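Local coordinates for 7,8-dihydro-6-hydroxymethylpterin pyrophosphokinase-dihydropteroate synthase (Plasmodium falciparum, PDB 6JWS), which probably catalyses two successive steps of folate biosynthesis, diphosphorylating 6-hydroxymethyl-7,8-dihydropterin with ATP and then joining the product to 4-aminobenzoate to give dihydropteroate, at residues V377-I382 and D474-I479; N487-C492 and D496-L501; C107-T112 and V169-V174. The protein carries 1 engineered substitution. All blocks are in the same frame, centred on the assembly; numbering follows the deposited sequence.

Contact 1: V377-I382 and D474-I479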
loop_
_atom_site.group_PDB
_atom_site.type_symbol
_atom_site.label_atom_id
_atom_site.label_comp_id
_atom_site.label_asym_id
_atom_site.label_seq_id
_atom_site.Cartn_x
_atom_site.Cartn_y
_atom_site.Cartn_z
ATOM N N VAL B 377 -5.595 -16.625 18.738
ATOM C CA VAL B 377 -6.990 -16.883 19.103
ATOM C C VAL B 377 -7.584 -15.695 19.869
ATOM O O VAL B 377 -7.010 -15.224 20.854
ATOM C CB VAL B 377 -7.157 -18.213 19.870
ATOM C CG1 VAL B 377 -8.596 -18.452 20.311
ATOM C CG2 VAL B 377 -6.673 -19.396 19.047
ATOM N N LEU B 378 -8.719 -15.187 19.387
ATOM C CA LEU B 378 -9.397 -14.082 20.052
ATOM C C LEU B 378 -10.394 -14.609 21.076
ATOM O O LEU B 378 -10.521 -14.063 22.172
ATOM C CB LEU B 378 -10.122 -13.232 19.007
ATOM C CG LEU B 378 -9.215 -12.374 18.131
ATOM C CD1 LEU B 378 -10.008 -11.709 17.016
ATOM C CD2 LEU B 378 -8.483 -11.341 18.984
ATOM N N LYS B 379 -11.151 -15.634 20.680
ATOM C CA LYS B 379 -12.186 -16.166 21.549
ATOM C C LYS B 379 -12.043 -17.685 21.622
ATOM O O LYS B 379 -11.385 -18.205 22.525
ATOM C CB LYS B 379 -13.565 -15.662 21.102
ATOM C CG LYS B 379 -14.724 -16.041 22.018
ATOM C CD LYS B 379 -16.109 -15.742 21.436
ATOM C CE LYS B 379 -17.214 -16.453 22.200
ATOM N NZ LYS B 379 -18.547 -15.835 21.989
ATOM N N ASP B 380 -12.610 -18.380 20.632
ATOM C CA ASP B 380 -12.603 -19.834 20.611
ATOM C C ASP B 380 -12.370 -20.350 19.190
ATOM O O ASP B 380 -12.495 -21.545 18.946
ATOM C CB ASP B 380 -13.852 -20.415 21.294
ATOM C CG ASP B 380 -15.190 -19.902 20.774
ATOM O OD1 ASP B 380 -15.234 -19.373 19.631
ATOM O OD2 ASP B 380 -16.205 -20.035 21.521
ATOM N N ARG B 381 -12.013 -19.455 18.261
ATOM C CA ARG B 381 -11.792 -19.826 16.872
ATOM C C ARG B 381 -10.380 -19.441 16.412
ATOM O O ARG B 381 -9.758 -18.500 16.916
ATOM C CB ARG B 381 -12.876 -19.179 15.999
ATOM C CG ARG B 381 -13.958 -20.129 15.508
ATOM C CD ARG B 381 -14.790 -20.861 16.547
ATOM N NE ARG B 381 -15.034 -22.254 16.171
ATOM C CZ ARG B 381 -15.950 -23.064 16.722
ATOM N NH1 ARG B 381 -16.755 -22.627 17.680
ATOM N NH2 ARG B 381 -16.071 -24.310 16.290
ATOM N N ILE B 382 -9.892 -20.187 15.418
ATOM C CA ILE B 382 -8.653 -19.937 14.690
ATOM C C ILE B 382 -8.721 -18.609 13.926
ATOM O O ILE B 382 -9.668 -18.365 13.180
ATOM C CB ILE B 382 -8.437 -21.118 13.722
ATOM C CG1 ILE B 382 -8.007 -22.383 14.460
ATOM C CG2 ILE B 382 -7.492 -20.783 12.577
ATOM C CD1 ILE B 382 -8.067 -23.602 13.554
ATOM N N ASP B 474 -23.697 -18.001 15.271
ATOM C CA ASP B 474 -22.289 -17.704 15.488
ATOM C C ASP B 474 -21.940 -16.297 14.998
ATOM O O ASP B 474 -20.780 -16.018 14.694
ATOM C CB ASP B 474 -21.377 -18.801 14.921
ATOM C CG ASP B 474 -21.535 -19.049 13.428
ATOM O OD1 ASP B 474 -21.417 -18.078 12.649
ATOM O OD2 ASP B 474 -21.769 -20.219 13.053
ATOM N N ALA B 475 -22.942 -15.407 14.945
ATOM C CA ALA B 475 -22.720 -14.019 14.562
ATOM C C ALA B 475 -22.385 -13.166 15.793
ATOM O O ALA B 475 -22.376 -11.935 15.716
ATOM C CB ALA B 475 -23.919 -13.490 13.809
ATOM N N LYS B 476 -22.091 -13.830 16.923
ATOM C CA LYS B 476 -21.896 -13.125 18.180
ATOM C C LYS B 476 -20.554 -12.400 18.160
ATOM O O LYS B 476 -19.530 -13.003 17.850
ATOM C CB LYS B 476 -22.014 -14.046 19.399
ATOM C CG LYS B 476 -22.160 -13.298 20.718
ATOM C CD LYS B 476 -22.270 -14.202 21.923
ATOM C CE LYS B 476 -22.581 -13.449 23.198
ATOM N NZ LYS B 476 -22.160 -14.220 24.390
ATOM N N PRO B 477 -20.534 -11.081 18.463
ATOM C CA PRO B 477 -19.286 -10.334 18.543
ATOM C C PRO B 477 -18.524 -10.776 19.784
ATOM O O PRO B 477 -19.111 -11.198 20.774
ATOM C CB PRO B 477 -19.705 -8.861 18.623
ATOM C CG PRO B 477 -21.114 -8.913 19.176
ATOM C CD PRO B 477 -21.709 -10.237 18.731
ATOM N N ILE B 478 -17.202 -10.756 19.655
ATOM C CA ILE B 478 -16.284 -10.968 20.752
ATOM C C ILE B 478 -16.341 -9.701 21.594
ATOM O O ILE B 478 -16.463 -8.601 21.050
ATOM C CB ILE B 478 -14.902 -11.247 20.135
ATOM C CG1 ILE B 478 -14.997 -12.411 19.139
ATOM C CG2 ILE B 478 -13.858 -11.488 21.203
ATOM C CD1 ILE B 478 -13.717 -12.724 18.393
ATOM N N ILE B 479 -16.311 -9.869 22.920
ATOM C CA ILE B 479 -16.384 -8.729 23.822
ATOM C C ILE B 479 -15.041 -8.552 24.524
ATOM O O ILE B 479 -14.551 -9.459 25.204
ATOM C CB ILE B 479 -17.541 -8.873 24.840
ATOM C CG1 ILE B 479 -18.903 -9.064 24.160
ATOM C CG2 ILE B 479 -17.574 -7.695 25.797
ATOM C CD1 ILE B 479 -19.211 -8.007 23.121
HETATM O O HOH W 1 -18.793 -13.302 22.811
HETATM O O HOH W 2 -20.602 -16.460 23.889
#

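Contact 2: N487-C492 and D496-L501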
loop_
_atom_site.group_PDB
_atom_site.type_symbol
_atom_site.label_atom_id
_atom_site.label_comp_id
_atom_site.label_asym_id
_atom_site.label_seq_id
_atom_site.Cartn_x
_atom_site.Cartn_y
_atom_site.Cartn_z
ATOM N N ASN B 487 -10.956 -6.705 40.229
ATOM C CA ASN B 487 -12.314 -6.965 40.697
ATOM C C ASN B 487 -13.320 -6.852 39.555
ATOM O O ASN B 487 -14.224 -7.679 39.442
ATOM C CB ASN B 487 -12.695 -6.118 41.917
ATOM C CG ASN B 487 -12.111 -6.707 43.188
ATOM O OD1 ASN B 487 -11.854 -7.903 43.257
ATOM N ND2 ASN B 487 -11.860 -5.886 44.191
ATOM N N VAL B 488 -13.140 -5.847 38.695
ATOM C CA VAL B 488 -14.023 -5.655 37.557
ATOM C C VAL B 488 -13.892 -6.857 36.626
ATOM O O VAL B 488 -14.889 -7.505 36.303
ATOM C CB VAL B 488 -13.746 -4.310 36.849
ATOM C CG1 VAL B 488 -14.390 -4.237 35.464
ATOM C CG2 VAL B 488 -14.188 -3.127 37.711
ATOM N N PHE B 489 -12.651 -7.200 36.251
ATOM C CA PHE B 489 -12.460 -8.311 35.338
ATOM C C PHE B 489 -13.037 -9.602 35.915
ATOM O O PHE B 489 -13.637 -10.370 35.168
ATOM C CB PHE B 489 -10.999 -8.506 34.903
ATOM C CG PHE B 489 -10.853 -9.477 33.740
ATOM C CD1 PHE B 489 -11.402 -9.191 32.498
ATOM C CD2 PHE B 489 -10.168 -10.677 33.881
ATOM C CE1 PHE B 489 -11.275 -10.076 31.433
ATOM C CE2 PHE B 489 -10.007 -11.540 32.804
ATOM C CZ PHE B 489 -10.581 -11.253 31.587
ATOM N N LYS B 490 -12.828 -9.849 37.222
ATOM C CA LYS B 490 -13.317 -11.064 37.866
ATOM C C LYS B 490 -14.843 -11.192 37.756
ATOM O O LYS B 490 -15.361 -12.236 37.386
ATOM C CB LYS B 490 -12.838 -11.155 39.323
ATOM C CG LYS B 490 -13.277 -12.417 40.055
ATOM C CD LYS B 490 -12.680 -12.562 41.455
ATOM C CE LYS B 490 -13.454 -13.518 42.344
ATOM N NZ LYS B 490 -13.766 -14.795 41.657
ATOM N N GLU B 491 -15.571 -10.119 38.042
ATOM C CA GLU B 491 -17.025 -10.189 37.998
ATOM C C GLU B 491 -17.481 -10.441 36.560
ATOM O O GLU B 491 -18.485 -11.110 36.345
ATOM C CB GLU B 491 -17.654 -8.914 38.572
ATOM C CG GLU B 491 -19.163 -9.020 38.762
ATOM C CD GLU B 491 -19.893 -7.758 39.201
ATOM O OE1 GLU B 491 -19.239 -6.721 39.421
ATOM O OE2 GLU B 491 -21.127 -7.805 39.294
ATOM N N CYS B 492 -16.725 -9.931 35.579
ATOM C CA CYS B 492 -17.097 -10.108 34.183
ATOM C C CYS B 492 -16.895 -11.553 33.750
ATOM O O CYS B 492 -17.781 -12.117 33.124
ATOM C CB CYS B 492 -16.334 -9.172 33.260
ATOM S SG CYS B 492 -16.815 -7.444 33.479
ATOM N N ASP B 496 -19.598 -14.512 32.659
ATOM C CA ASP B 496 -19.452 -14.748 31.224
ATOM C C ASP B 496 -19.868 -13.519 30.420
ATOM O O ASP B 496 -20.589 -13.620 29.433
ATOM C CB ASP B 496 -20.130 -16.045 30.762
ATOM C CG ASP B 496 -19.406 -17.301 31.237
ATOM O OD1 ASP B 496 -19.694 -17.761 32.372
ATOM O OD2 ASP B 496 -18.532 -17.807 30.480
ATOM N N LEU B 497 -19.377 -12.350 30.833
ATOM C CA LEU B 497 -19.786 -11.120 30.176
ATOM C C LEU B 497 -18.773 -10.713 29.106
ATOM O O LEU B 497 -19.091 -9.844 28.302
ATOM C CB LEU B 497 -19.981 -10.009 31.227
ATOM C CG LEU B 497 -21.027 -10.299 32.314
ATOM C CD1 LEU B 497 -21.189 -9.117 33.250
ATOM C CD2 LEU B 497 -22.372 -10.647 31.692
ATOM N N VAL B 498 -17.575 -11.325 29.110
ATOM C CA VAL B 498 -16.468 -10.852 28.291
ATOM C C VAL B 498 -15.633 -12.029 27.791
ATOM O O VAL B 498 -15.618 -13.089 28.418
ATOM C CB VAL B 498 -15.583 -9.811 29.017
ATOM C CG1 VAL B 498 -16.373 -8.578 29.421
ATOM C CG2 VAL B 498 -14.843 -10.398 30.217
ATOM N N ASP B 499 -14.905 -11.792 26.686
ATOM C CA ASP B 499 -13.940 -12.723 26.127
ATOM C C ASP B 499 -12.488 -12.273 26.316
ATOM O O ASP B 499 -11.611 -13.116 26.424
ATOM C CB ASP B 499 -14.206 -12.893 24.636
ATOM C CG ASP B 499 -15.641 -13.310 24.425
ATOM O OD1 ASP B 499 -15.989 -14.407 24.941
ATOM O OD2 ASP B 499 -16.406 -12.503 23.811
ATOM N N ILE B 500 -12.211 -10.965 26.283
ATOM C CA ILE B 500 -10.841 -10.488 26.138
ATOM C C ILE B 500 -10.562 -9.444 27.218
ATOM O O ILE B 500 -11.372 -8.544 27.408
ATOM C CB ILE B 500 -10.607 -9.890 24.725
ATOM C CG1 ILE B 500 -10.626 -10.963 23.633
ATOM C CG2 ILE B 500 -9.301 -9.083 24.682
ATOM C CD1 ILE B 500 -10.633 -10.430 22.215
ATOM N N LEU B 501 -9.431 -9.586 27.923
ATOM C CA LEU B 501 -8.915 -8.500 28.743
ATOM C C LEU B 501 -8.093 -7.543 27.867
ATOM O O LEU B 501 -7.139 -7.938 27.197
ATOM C CB LEU B 501 -8.094 -9.067 29.911
ATOM C CG LEU B 501 -7.321 -8.040 30.760
ATOM C CD1 LEU B 501 -8.266 -7.069 31.472
ATOM C CD2 LEU B 501 -6.448 -8.730 31.797
#

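Contact 3: C107-T112 and V169-V174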
loop_
_atom_site.group_PDB
_atom_site.type_symbol
_atom_site.label_atom_id
_atom_site.label_comp_id
_atom_site.label_asym_id
_atom_site.label_seq_id
_atom_site.Cartn_x
_atom_site.Cartn_y
_atom_site.Cartn_z
ATOM N N CYS B 107 11.825 -19.706 37.114
ATOM C CA CYS B 107 11.771 -21.123 37.398
ATOM C C CYS B 107 13.153 -21.720 37.159
ATOM O O CYS B 107 13.540 -21.954 36.015
ATOM C CB CYS B 107 10.712 -21.778 36.527
ATOM S SG CYS B 107 10.776 -23.581 36.608
ATOM N N GLU B 108 13.872 -21.963 38.267
ATOM C CA GLU B 108 15.272 -22.371 38.267
ATOM C C GLU B 108 15.482 -23.678 37.500
ATOM O O GLU B 108 16.459 -23.796 36.765
ATOM C CB GLU B 108 15.822 -22.467 39.695
ATOM C CG GLU B 108 15.568 -21.223 40.544
ATOM C CD GLU B 108 16.372 -19.955 40.265
ATOM O OE1 GLU B 108 17.282 -19.987 39.400
ATOM O OE2 GLU B 108 16.089 -18.924 40.923
ATOM N N GLU B 109 14.586 -24.657 37.677
ATOM C CA GLU B 109 14.706 -25.923 36.966
ATOM C C GLU B 109 14.597 -25.706 35.451
ATOM O O GLU B 109 15.227 -26.429 34.675
ATOM C CB GLU B 109 13.688 -26.956 37.464
ATOM C CG GLU B 109 13.971 -27.481 38.870
ATOM C CD GLU B 109 13.343 -26.685 40.008
ATOM O OE1 GLU B 109 12.480 -25.833 39.720
ATOM O OE2 GLU B 109 13.716 -26.917 41.185
ATOM N N TYR B 110 13.773 -24.723 35.039
ATOM C CA TYR B 110 13.662 -24.363 33.635
ATOM C C TYR B 110 14.975 -23.749 33.175
ATOM O O TYR B 110 15.464 -24.102 32.111
ATOM C CB TYR B 110 12.503 -23.391 33.389
ATOM C CG TYR B 110 12.240 -23.010 31.949
ATOM C CD1 TYR B 110 12.224 -23.960 30.938
ATOM C CD2 TYR B 110 11.954 -21.697 31.595
ATOM C CE1 TYR B 110 11.950 -23.618 29.622
ATOM C CE2 TYR B 110 11.665 -21.343 30.288
ATOM C CZ TYR B 110 11.667 -22.303 29.295
ATOM O OH TYR B 110 11.389 -21.966 27.999
ATOM N N GLU B 111 15.522 -22.837 33.987
ATOM C CA GLU B 111 16.769 -22.141 33.695
ATOM C C GLU B 111 17.870 -23.182 33.468
ATOM O O GLU B 111 18.649 -23.090 32.518
ATOM C CB GLU B 111 17.060 -21.136 34.818
ATOM C CG GLU B 111 18.541 -20.855 35.070
ATOM C CD GLU B 111 19.056 -21.001 36.505
ATOM O OE1 GLU B 111 19.286 -22.160 36.953
ATOM O OE2 GLU B 111 19.247 -19.956 37.177
ATOM N N THR B 112 17.871 -24.200 34.337
ATOM C CA THR B 112 18.850 -25.271 34.338
ATOM C C THR B 112 18.722 -26.064 33.040
ATOM O O THR B 112 19.717 -26.338 32.380
ATOM C CB THR B 112 18.684 -26.111 35.612
ATOM O OG1 THR B 112 19.195 -25.304 36.673
ATOM C CG2 THR B 112 19.422 -27.434 35.577
ATOM N N VAL B 169 6.104 -26.327 27.376
ATOM C CA VAL B 169 7.068 -26.772 28.368
ATOM C C VAL B 169 6.331 -26.961 29.696
ATOM O O VAL B 169 5.553 -26.094 30.115
ATOM C CB VAL B 169 8.246 -25.790 28.505
ATOM C CG1 VAL B 169 9.218 -26.228 29.585
ATOM C CG2 VAL B 169 8.979 -25.541 27.185
ATOM N N VAL B 170 6.567 -28.118 30.332
ATOM C CA VAL B 170 5.948 -28.511 31.591
ATOM C C VAL B 170 7.038 -28.703 32.646
ATOM O O VAL B 170 8.046 -29.378 32.415
ATOM C CB VAL B 170 5.090 -29.782 31.416
ATOM C CG1 VAL B 170 4.326 -30.132 32.679
ATOM C CG2 VAL B 170 4.091 -29.617 30.289
ATOM N N LYS B 171 6.843 -28.067 33.805
ATOM C CA LYS B 171 7.584 -28.435 35.007
ATOM C C LYS B 171 6.767 -29.532 35.685
ATOM O O LYS B 171 5.629 -29.284 36.092
ATOM C CB LYS B 171 7.842 -27.200 35.870
ATOM C CG LYS B 171 8.563 -27.397 37.201
ATOM C CD LYS B 171 8.290 -26.224 38.174
ATOM C CE LYS B 171 9.333 -25.116 38.209
ATOM N NZ LYS B 171 8.770 -23.824 38.689
ATOM N N THR B 172 7.327 -30.756 35.707
ATOM C CA THR B 172 6.557 -31.960 36.001
ATOM C C THR B 172 7.061 -32.659 37.263
ATOM O O THR B 172 8.238 -32.583 37.616
ATOM C CB THR B 172 6.461 -32.883 34.776
ATOM O OG1 THR B 172 5.357 -33.757 34.993
ATOM C CG2 THR B 172 7.710 -33.693 34.504
ATOM N N PHE B 173 6.133 -33.345 37.935
ATOM C CA PHE B 173 6.428 -34.067 39.170
ATOM C C PHE B 173 6.600 -35.554 38.858
ATOM O O PHE B 173 7.002 -36.335 39.723
ATOM C CB PHE B 173 5.343 -33.816 40.231
ATOM C CG PHE B 173 3.935 -33.759 39.694
ATOM C CD1 PHE B 173 3.348 -34.875 39.106
ATOM C CD2 PHE B 173 3.198 -32.579 39.744
ATOM C CE1 PHE B 173 2.060 -34.818 38.592
ATOM C CE2 PHE B 173 1.906 -32.522 39.232
ATOM C CZ PHE B 173 1.332 -33.643 38.664
ATOM N N VAL B 174 6.278 -35.930 37.612
ATOM C CA VAL B 174 6.433 -37.296 37.142
ATOM C C VAL B 174 7.922 -37.621 37.093
ATOM O O VAL B 174 8.733 -36.748 36.799
ATOM C CB VAL B 174 5.714 -37.506 35.800
ATOM C CG1 VAL B 174 5.983 -38.885 35.226
ATOM C CG2 VAL B 174 4.217 -37.294 35.957
#

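Contact 1: V377-I382 and D474-I479
Ile478 rests its CD1 methyl against the CB atoms of both Leu378 and Lys379, and this apolar packing is the heart of the contact. CD1 of Ile478 lies 3.7 Å from Leu378 CB and 4.0 Å from Lys379 CB. It gets there because CG1 points away from the carbonyl carbon (chi1 -55°) and the branch then runs straight out. The Leu378 and Ile478 side chains cross at about a right angle, whereas the Lys379 chain slides past Ile478 in the opposite direction, its CD 4.2 Å from Ile478 CG1. A lysine suits this place: its methylenes cover a greasy neighbour while its ammonium group reaches more open ground, where Lys476 arrives with a similarly extended chain.

The polar links run through water. One water accepts from Lys379 NZ at 2.7 Å and donates to Pro477 O, tying the lysine to the backbone just ahead of Ile478. A second accepts from both amines, 2.9 Å from Lys379 NZ and 2.8 Å from Lys476 NZ. Lys379 NZ and Lys476 NZ are themselves 4.6 Å apart, so this shared oxygen probably softens the repulsion between like charges.

Outside the pair, Ile500 packs on both Leu378 and Ile478, and Arg571 binds the carbonyl oxygen of Lys379. Residues 378-381 form the loop of a beta-hairpin between strands 372-377 and 382-384, at the border of the six-stranded antiparallel sheet. Ile478 opens strand 478-482 of the TIM barrel, so the contact is domain packing, a hairpin loop set against the N-terminal end of a barrel strand.

Contact 2: N487-C492 and D496-L501
A Schellman motif ends helix 486-494, and across it Cys492 meets Leu497 through both backbone and side chain. Leu497 N donates to Cys492 O at 2.8 Å, nearly straight at 170°. The chain can turn back this sharply because Asp496 adopts a positive phi of 59°, a conformation that asparagine and aspartate tolerate better than most residues with a side chain. Its carboxylate has a long, weak ion pair with Lys522. The hydrophobic partner of such a motif is present too: Cys492 CB and Leu497 CB approach to 4.3 Å, a small residue on the last turn facing a leucine just beyond the reversal.

From here the chain enters strand 500-503, completing a beta-alpha-beta unit that began with strand 478-482 and belongs to the TIM barrel. Val498 packs next, against both Cys492 and Phe489. Its CG2 branch, placed between the backbone N and the carbonyl carbon, sits 3.6 Å from Cys492 CB and 3.8 Å from Phe489 CE1. Phe489 spans the rest of the gap between helix and strand. With CG anti to the backbone N (chi1 -168°), its ring slants across to Leu501, whose CB lies over the ring face in a CH-pi contact, 4.0 Å from the Phe489 centroid. Leu501 CD1 lies 3.9 Å above the Phe489 ring plane, displaced toward the rim. A broad flat side chain thus serves both a branched valine and a long leucine. Leu456 of helix 448-464 touches Cys492 and Val498, while Ile513 and Leu516 pack on Phe489.

Contact 3: C107-T112 and V169-V174
The first turn of helix 108-114 brings Tyr110 above strand 163-172, part of the six-stranded antiparallel sheet of the pyrophosphokinase, on which this helix packs. The nearest CA atoms, of Tyr110 and Lys171, are 7.4 Å apart, a spacing that leaves the gap to side chains. Strand alternation sends Val169 and Lys171 to the helix side. Cys107 occupies the N-cap; its carbonyl oxygen accepts from Glu111 N at 3.0 Å, while its SG takes a weak capping bond from Tyr110 N at 3.6 Å. The position of this sulfur is uncertain, because the model sets it too close to the end of Lys171.

The sound part of the packing is apolar. Tyr110 CE1 lies 3.8 Å from Val169 CG1, and the two side chains cross at about a right angle. Tyrosine fits well, since its ring carbons CD1 and CE1 can touch the valine methyl while its hydroxyl reaches on to a hydrogen bond with Asn50 of strand 46-57. Ile49 of that strand touches Cys107, Tyr110 and Val169, filling in the same apolar surface.

Lys171 leaves the strand with CG anti to its backbone N and turns about CG-CD (chi3 -96°) toward the helix start, though the place of CE and NZ is doubtful. Glu109, itself bent at chi2, comes from the helix: its OE1 is 4.3 Å from Lys171 NZ, beyond a salt bridge. The lysine side chain is also about 6 Å from Gly46, a residue of the calcium site. The charges therefore imply at most a longer-range attraction, and the Tyr110-Val169 packing remains the firmer tie between helix and sheet.

Along the chain contact 3 comes first, then contact 1, then contact 2. Contacts 1 and 2 adjoin, their centres 15 Å apart: strands 478-482 and 500-503 are parallel neighbours in the barrel sheet, with a probable hydrogen bond from Ile500 N to Ile479 O (3.0 Å) and Ile479 N probably bonded to Asp499 OD2 (2.8 Å). Contact 3 is remote, its centre 33 Å from that of contact 1 and 31 Å from that of contact 2. Yet strand 163-172 of contact 3 shares the six-stranded antiparallel sheet with strand 372-377, which leads into contact 1. Contact 1 therefore lies where the pyrophosphokinase sheet meets the synthase barrel, with contacts 2 and 3 packing a helix on each.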